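Local coordinates for protein Hia (Haemophilus influenzae, PDB 1S7M) that forms a homotrimeric autotransporter adhesin of the bacterial outer membrane, of which this part probably mediates attachment to host cells, at residues A[145-149]-A[161-165]. Sequence-based numbering, arbitrary orientation.
Sequences NGINV and TFELA
The Phe162 ring and the Val149 side chain lie next to each other, pointing the same way. CG1 of Val149 comes in obliquely to the ring, 3.7 Å from CE2 of Phe162, and Val149 CG2 lies 4.0 Å from Phe162 CD2. Rings of Phe162 from both other subunits also meet this one, their planes at about 55° to it. The other flat group, the Asn148 amide, brings its ND2 to 3.5 Å from Ala165 CB on the facing segment 161-165. With CG of Asn148 beside its own backbone N (chi1 -77°), the amide is placed back toward the Gly146 side, against Ala165; nearer the backbone, Asn148 CB meets Glu163 CG at 4.0 Å. Asn148 and Glu163 form an antiparallel hydrogen-bonded pair: Asn148 N reaches Glu163 O at 2.7 Å, nearly straight (171° at the hydrogen), and Glu163 N returns to Asn148 O at 3.2 Å. Ala165 N bonds Gly146 O at 2.9 Å, from above the carbonyl plane. These residues form the open end of the hairpin of strands 147-154 and 157-164 in the Trp-ring region. Val149 also packs on Phe141 of strand 138-143, while Thr161 and Phe162 pair in parallel with a second subunit's strand, carrying the sheet across the interface.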
loop_
_atom_site.group_PDB
_atom_site.type_symbol
_atom_site.label_atom_id
_atom_site.label_comp_id
_atom_site.label_asym_id
_atom_site.label_seq_id
_atom_site.Cartn_x
_atom_site.Cartn_y
_atom_site.Cartn_z
ATOM N N ASN A 145 19.012 -27.986 11.909
ATOM C CA ASN A 145 20.064 -28.712 12.591
ATOM C C ASN A 145 21.373 -27.942 12.724
ATOM O O ASN A 145 21.995 -27.550 11.732
ATOM C CB ASN A 145 20.330 -30.063 11.922
ATOM C CG ASN A 145 21.394 -30.860 12.658
ATOM O OD1 ASN A 145 22.510 -31.034 12.169
ATOM N ND2 ASN A 145 21.058 -31.320 13.861
ATOM N N GLY A 146 21.771 -27.731 13.975
ATOM C CA GLY A 146 23.001 -27.040 14.280
ATOM C C GLY A 146 22.934 -25.535 14.297
ATOM O O GLY A 146 23.924 -24.891 14.640
ATOM N N ILE A 147 21.793 -24.954 13.926
ATOM C CA ILE A 147 21.694 -23.496 13.910
ATOM C C ILE A 147 20.466 -23.007 14.660
ATOM O O ILE A 147 19.371 -23.525 14.472
ATOM C CB ILE A 147 21.649 -22.967 12.468
ATOM C CG1 ILE A 147 22.895 -23.438 11.706
ATOM C CG2 ILE A 147 21.572 -21.452 12.471
ATOM C CD1 ILE A 147 22.982 -22.914 10.262
ATOM N N ASN A 148 20.655 -22.031 15.542
ATOM C CA ASN A 148 19.521 -21.503 16.289
ATOM C C ASN A 148 19.128 -20.136 15.767
ATOM O O ASN A 148 19.931 -19.214 15.744
ATOM C CB ASN A 148 19.818 -21.430 17.792
ATOM C CG ASN A 148 19.727 -22.796 18.471
ATOM O OD1 ASN A 148 18.967 -23.680 18.034
ATOM N ND2 ASN A 148 20.491 -22.971 19.556
ATOM N N VAL A 149 17.878 -20.028 15.341
ATOM C CA VAL A 149 17.372 -18.783 14.776
ATOM C C VAL A 149 16.353 -18.130 15.713
ATOM O O VAL A 149 15.284 -18.690 15.961
ATOM C CB VAL A 149 16.712 -19.052 13.392
ATOM C CG1 VAL A 149 16.382 -17.753 12.716
ATOM C CG2 VAL A 149 17.638 -19.898 12.535
ATOM N N THR A 161 18.395 -13.098 14.777
ATOM C CA THR A 161 19.770 -13.486 15.068
ATOM C C THR A 161 20.061 -14.945 14.750
ATOM O O THR A 161 19.218 -15.821 14.977
ATOM C CB THR A 161 20.120 -13.183 16.547
ATOM O OG1 THR A 161 20.129 -11.769 16.737
ATOM C CG2 THR A 161 21.501 -13.714 16.903
ATOM N N PHE A 162 21.271 -15.184 14.241
ATOM C CA PHE A 162 21.705 -16.522 13.835
ATOM C C PHE A 162 22.957 -17.003 14.572
ATOM O O PHE A 162 24.003 -16.368 14.505
ATOM C CB PHE A 162 21.971 -16.535 12.319
ATOM C CG PHE A 162 20.783 -16.127 11.495
ATOM C CD1 PHE A 162 20.425 -14.786 11.382
ATOM C CD2 PHE A 162 19.991 -17.092 10.876
ATOM C CE1 PHE A 162 19.282 -14.409 10.660
ATOM C CE2 PHE A 162 18.842 -16.735 10.151
ATOM C CZ PHE A 162 18.485 -15.389 10.042
ATOM N N GLU A 163 22.854 -18.139 15.254
ATOM C CA GLU A 163 24.003 -18.668 15.979
ATOM C C GLU A 163 24.063 -20.192 15.947
ATOM O O GLU A 163 23.043 -20.868 15.778
ATOM C CB GLU A 163 23.946 -18.211 17.443
ATOM C CG GLU A 163 22.695 -18.722 18.149
ATOM C CD GLU A 163 22.582 -18.272 19.600
ATOM O OE1 GLU A 163 22.863 -17.083 19.886
ATOM O OE2 GLU A 163 22.190 -19.112 20.449
ATOM N N LEU A 164 25.268 -20.728 16.129
ATOM C CA LEU A 164 25.459 -22.176 16.167
ATOM C C LEU A 164 24.732 -22.682 17.399
ATOM O O LEU A 164 24.715 -22.006 18.420
ATOM C CB LEU A 164 26.944 -22.513 16.301
ATOM C CG LEU A 164 27.845 -22.093 15.137
ATOM C CD1 LEU A 164 29.318 -22.278 15.521
ATOM C CD2 LEU A 164 27.496 -22.920 13.906
ATOM N N ALA A 165 24.125 -23.858 17.306
ATOM C CA ALA A 165 23.421 -24.435 18.446
ATOM C C ALA A 165 24.438 -25.080 19.394
ATOM O O ALA A 165 25.655 -24.964 19.117
ATOM C CB ALA A 165 22.417 -25.479 17.975
#